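Local atomic coordinates of DUF2442 domain-containing protein (Nitrosomonas europaea, PDB entry 2AUW), a protein that is of unknown function but may bind DNA. Residues V90-L104 with I130-E142. Numbering follows the deposited sequence.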
# COMPACT_ATOMS: atom_id res chain seq x y z
N VAL B 90 16.83 13.70 -10.80
CA VAL B 90 17.00 12.30 -10.43
C VAL B 90 15.71 11.52 -10.66
O VAL B 90 14.65 11.89 -10.13
CB VAL B 90 17.42 12.22 -8.96
CG1 VAL B 90 17.61 10.76 -8.50
CG2 VAL B 90 18.70 13.08 -8.76
N SER B 91 15.77 10.44 -11.45
CA SER B 91 14.58 9.65 -11.71
C SER B 91 14.39 8.57 -10.65
O SER B 91 15.34 8.17 -9.96
CB SER B 91 14.62 8.97 -13.10
OG SER B 91 15.75 8.09 -13.12
N HIS B 92 13.15 8.09 -10.55
CA HIS B 92 12.86 6.91 -9.74
C HIS B 92 13.63 5.65 -10.19
O HIS B 92 13.89 4.77 -9.38
CB HIS B 92 11.34 6.63 -9.75
CG HIS B 92 10.85 6.05 -11.03
ND1 HIS B 92 10.66 6.81 -12.16
CD2 HIS B 92 10.51 4.78 -11.36
CE1 HIS B 92 10.23 6.03 -13.14
NE2 HIS B 92 10.13 4.79 -12.68
N GLU B 93 13.95 5.56 -11.49
CA GLU B 93 14.78 4.45 -12.02
C GLU B 93 16.22 4.50 -11.54
O GLU B 93 16.77 3.47 -11.18
CB GLU B 93 14.73 4.39 -13.55
CG GLU B 93 13.37 3.98 -14.06
CD GLU B 93 13.33 3.73 -15.55
OE1 GLU B 93 14.33 3.95 -16.26
OE2 GLU B 93 12.28 3.32 -16.03
N MSE B 94 16.82 5.68 -11.51
CA MSE B 94 18.16 5.85 -10.94
C MSE B 94 18.18 5.38 -9.49
O MSE B 94 19.08 4.65 -9.05
CB MSE B 94 18.61 7.32 -11.06
CG MSE B 94 19.04 7.71 -12.46
SE MSE B 94 19.18 9.63 -12.65
CE MSE B 94 20.64 9.96 -11.40
N PHE B 95 17.13 5.75 -8.75
CA PHE B 95 16.97 5.39 -7.35
C PHE B 95 16.74 3.88 -7.19
O PHE B 95 17.38 3.23 -6.34
CB PHE B 95 15.81 6.19 -6.73
CG PHE B 95 15.66 6.02 -5.24
CD1 PHE B 95 16.50 6.72 -4.36
CD2 PHE B 95 14.70 5.15 -4.71
CE1 PHE B 95 16.40 6.58 -2.96
CE2 PHE B 95 14.57 5.00 -3.31
CZ PHE B 95 15.43 5.73 -2.43
N GLY B 96 15.83 3.34 -7.98
CA GLY B 96 15.58 1.88 -7.99
C GLY B 96 16.80 1.06 -8.40
O GLY B 96 17.06 0.00 -7.81
N ASP B 97 17.56 1.55 -9.37
CA ASP B 97 18.83 0.91 -9.78
C ASP B 97 19.84 0.90 -8.63
O ASP B 97 20.51 -0.11 -8.40
CB ASP B 97 19.45 1.65 -10.97
CG ASP B 97 18.71 1.39 -12.29
OD1 ASP B 97 17.76 0.58 -12.33
OD2 ASP B 97 19.10 2.00 -13.30
N TRP B 98 19.94 2.01 -7.90
CA TRP B 98 20.78 2.08 -6.70
C TRP B 98 20.38 1.05 -5.64
O TRP B 98 21.24 0.40 -5.06
CB TRP B 98 20.81 3.51 -6.12
CG TRP B 98 21.42 3.62 -4.76
CD1 TRP B 98 22.75 3.74 -4.45
CD2 TRP B 98 20.71 3.66 -3.51
NE1 TRP B 98 22.91 3.82 -3.08
CE2 TRP B 98 21.67 3.79 -2.49
CE3 TRP B 98 19.35 3.61 -3.17
CZ2 TRP B 98 21.32 3.85 -1.14
CZ3 TRP B 98 18.99 3.67 -1.82
CH2 TRP B 98 19.98 3.78 -0.82
N MSE B 99 19.08 0.89 -5.40
CA MSE B 99 18.60 -0.15 -4.49
C MSE B 99 18.95 -1.56 -5.00
O MSE B 99 19.52 -2.40 -4.27
CB MSE B 99 17.08 -0.05 -4.29
CG MSE B 99 16.62 1.21 -3.51
SE MSE B 99 14.66 1.17 -3.27
CE MSE B 99 14.24 0.56 -4.98
N HIS B 100 18.62 -1.80 -6.27
CA HIS B 100 18.86 -3.10 -6.89
C HIS B 100 20.33 -3.52 -6.84
O HIS B 100 20.66 -4.61 -6.33
CB HIS B 100 18.30 -3.16 -8.32
CG HIS B 100 18.25 -4.56 -8.85
ND1 HIS B 100 19.20 -5.06 -9.72
CD2 HIS B 100 17.41 -5.59 -8.58
CE1 HIS B 100 18.92 -6.33 -9.99
NE2 HIS B 100 17.85 -6.68 -9.30
N ARG B 101 21.22 -2.66 -7.32
CA ARG B 101 22.63 -3.02 -7.42
C ARG B 101 23.27 -3.16 -6.04
O ARG B 101 24.36 -3.74 -5.90
CB ARG B 101 23.40 -2.02 -8.27
CG ARG B 101 23.47 -0.60 -7.70
CD ARG B 101 24.18 0.30 -8.69
NE ARG B 101 24.42 1.63 -8.16
CZ ARG B 101 23.96 2.75 -8.69
NH1 ARG B 101 24.24 3.91 -8.13
NH2 ARG B 101 23.22 2.71 -9.78
N ASN B 102 22.61 -2.62 -5.01
CA ASN B 102 23.09 -2.80 -3.65
C ASN B 102 22.29 -3.79 -2.83
O ASN B 102 22.49 -3.89 -1.62
CB ASN B 102 23.22 -1.47 -2.93
CG ASN B 102 24.29 -0.63 -3.52
OD1 ASN B 102 25.46 -0.94 -3.40
ND2 ASN B 102 23.90 0.43 -4.21
N ASN B 103 21.40 -4.53 -3.50
CA ASN B 103 20.49 -5.50 -2.87
C ASN B 103 19.70 -4.99 -1.66
O ASN B 103 19.48 -5.72 -0.68
CB ASN B 103 21.24 -6.80 -2.53
CG ASN B 103 21.07 -7.83 -3.59
OD1 ASN B 103 21.97 -8.06 -4.40
ND2 ASN B 103 19.91 -8.45 -3.62
N LEU B 104 19.27 -3.74 -1.75
CA LEU B 104 18.57 -3.07 -0.66
C LEU B 104 17.08 -3.30 -0.73
O LEU B 104 16.52 -3.37 -1.82
CB LEU B 104 18.85 -1.55 -0.70
CG LEU B 104 20.30 -1.09 -0.60
CD1 LEU B 104 20.38 0.42 -0.47
CD2 LEU B 104 21.01 -1.73 0.55
N ILE B 130 12.51 13.18 -6.30
CA ILE B 130 13.69 12.87 -5.50
C ILE B 130 14.63 14.08 -5.43
O ILE B 130 15.16 14.52 -6.48
CB ILE B 130 14.40 11.63 -6.07
CG1 ILE B 130 13.43 10.43 -6.13
CG2 ILE B 130 15.65 11.30 -5.23
CD1 ILE B 130 13.99 9.20 -6.87
N PRO B 131 14.83 14.64 -4.22
CA PRO B 131 15.71 15.80 -4.16
C PRO B 131 17.18 15.43 -4.48
O PRO B 131 17.63 14.29 -4.26
CB PRO B 131 15.58 16.30 -2.72
CG PRO B 131 14.45 15.50 -2.07
CD PRO B 131 14.28 14.26 -2.90
N ARG B 132 17.91 16.41 -5.03
CA ARG B 132 19.36 16.30 -5.25
C ARG B 132 20.08 15.77 -3.99
O ARG B 132 20.90 14.87 -4.09
CB ARG B 132 19.90 17.67 -5.70
CG ARG B 132 21.42 17.87 -5.58
CD ARG B 132 21.84 19.30 -5.99
NE ARG B 132 23.29 19.37 -5.98
CZ ARG B 132 24.06 19.26 -7.06
NH1 ARG B 132 23.52 19.09 -8.27
NH2 ARG B 132 25.38 19.32 -6.92
N THR B 133 19.74 16.30 -2.82
CA THR B 133 20.38 15.87 -1.55
C THR B 133 20.28 14.33 -1.32
O THR B 133 21.23 13.68 -0.87
CB THR B 133 19.74 16.60 -0.35
OG1 THR B 133 19.54 18.00 -0.67
CG2 THR B 133 20.62 16.48 0.85
N ILE B 134 19.12 13.75 -1.64
CA ILE B 134 18.88 12.32 -1.45
C ILE B 134 19.76 11.52 -2.40
O ILE B 134 20.42 10.56 -1.98
CB ILE B 134 17.36 11.97 -1.61
CG1 ILE B 134 16.58 12.45 -0.37
CG2 ILE B 134 17.15 10.43 -1.84
CD1 ILE B 134 17.06 11.80 0.95
N TRP B 135 19.78 11.90 -3.68
CA TRP B 135 20.64 11.20 -4.63
C TRP B 135 22.14 11.28 -4.29
O TRP B 135 22.86 10.28 -4.37
CB TRP B 135 20.35 11.62 -6.08
CG TRP B 135 21.13 10.79 -7.06
CD1 TRP B 135 22.10 11.24 -7.93
CD2 TRP B 135 21.07 9.37 -7.22
NE1 TRP B 135 22.63 10.17 -8.62
CE2 TRP B 135 22.00 9.02 -8.22
CE3 TRP B 135 20.30 8.35 -6.63
CZ2 TRP B 135 22.19 7.71 -8.65
CZ3 TRP B 135 20.49 7.03 -7.05
CH2 TRP B 135 21.43 6.73 -8.07
N LEU B 136 22.61 12.45 -3.88
CA LEU B 136 23.98 12.57 -3.40
C LEU B 136 24.22 11.61 -2.21
O LEU B 136 25.27 10.96 -2.14
CB LEU B 136 24.27 14.03 -3.02
CG LEU B 136 24.36 15.05 -4.17
CD1 LEU B 136 24.50 16.44 -3.57
CD2 LEU B 136 25.55 14.76 -5.07
N ALA B 137 23.24 11.51 -1.30
CA ALA B 137 23.31 10.57 -0.19
C ALA B 137 23.41 9.12 -0.65
O ALA B 137 24.21 8.37 -0.08
CB ALA B 137 22.13 10.72 0.79
N CYS B 138 22.64 8.74 -1.68
CA CYS B 138 22.75 7.38 -2.26
C CYS B 138 24.18 7.10 -2.71
O CYS B 138 24.75 6.07 -2.34
CB CYS B 138 21.76 7.14 -3.42
SG CYS B 138 20.00 7.30 -2.97
N LEU B 139 24.76 8.05 -3.45
CA LEU B 139 26.12 7.92 -3.97
C LEU B 139 27.18 7.93 -2.86
O LEU B 139 28.15 7.18 -2.92
CB LEU B 139 26.41 8.99 -5.05
CG LEU B 139 25.55 8.90 -6.32
CD1 LEU B 139 25.89 10.03 -7.30
CD2 LEU B 139 25.68 7.54 -6.98
N GLY B 140 26.98 8.76 -1.84
CA GLY B 140 27.88 8.79 -0.70
C GLY B 140 27.86 7.51 0.10
O GLY B 140 28.92 7.02 0.53
N TRP B 141 26.67 6.95 0.30
CA TRP B 141 26.55 5.68 0.98
C TRP B 141 27.27 4.59 0.18
O TRP B 141 27.99 3.76 0.74
CB TRP B 141 25.10 5.30 1.21
CG TRP B 141 24.93 3.97 1.90
CD1 TRP B 141 24.88 3.74 3.25
CD2 TRP B 141 24.78 2.70 1.26
NE1 TRP B 141 24.74 2.39 3.49
CE2 TRP B 141 24.66 1.73 2.29
CE3 TRP B 141 24.76 2.28 -0.09
CZ2 TRP B 141 24.50 0.35 2.01
CZ3 TRP B 141 24.60 0.92 -0.36
CH2 TRP B 141 24.47 -0.03 0.70
N GLU B 142 27.09 4.60 -1.14
CA GLU B 142 27.79 3.63 -2.01
C GLU B 142 29.30 3.74 -1.95
O GLU B 142 30.00 2.74 -2.09
CB GLU B 142 27.35 3.81 -3.46
CG GLU B 142 26.20 2.95 -3.84
CD GLU B 142 26.05 2.83 -5.34
OE1 GLU B 142 26.23 3.85 -6.05
OE2 GLU B 142 25.73 1.73 -5.81
O HOH W 1 12.48 12.86 -9.07
O HOH W 2 15.92 15.53 -8.91
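Val90 lays both methyls against Trp135, with CG2 3.5 Å from Trp135 CB. Two waters join its backbone to that of Ile130: one bridges Val90 O and Ile130 N, the other Val90 N and Ile130 O. Ser91 caps helix 92-101, its OG accepting from Met94 N and also bonded to Glu85. The Met94 chain bends at its last torsion (chi3 65°), which lays CE over the Trp135 indole face, 3.4 Å from Trp135 NE1. Leu139 CG covers the opposite face. Phe95 rests its CB on Ile130 CD1, and its ring atom CE1 lies 3.7 Å from Cys138 SG, an oblique sulfur-aromatic contact.

Helices 92-101 and 132-142 run nearly parallel, 22° apart. They are the first and last of four helices in a compact bundle, and helices 106-113 and 117-124 between them resemble a helix-turn-helix, consistent with the proposed DNA binding.

Trp98 is the central knob, set among Trp135, Cys138, Trp141 and Glu142. Cys138 CB and SG lie over one indole face, SG 3.7 Å from Trp98 CD2; Leu104 CD1 covers the other. The Trp98 edge points at the Trp141 face in an offset edge-to-face pair, planes at 80°. Arg101 grips Glu142 side-on in a salt bridge: NE gives a nearly straight bond to OE2 (2.7 Å), and NH1 bonds OE1 (2.9 Å). Asn102 ND2 donates to the same Glu142 OE2 at 2.8 Å, from the same face of the carboxylate as Arg101 NE, and to Trp98 O. The Asn102 amide stands upright to the Trp141 ring, at its edge. Leu104 CD2 meets Trp141 CH2 at 3.9 Å.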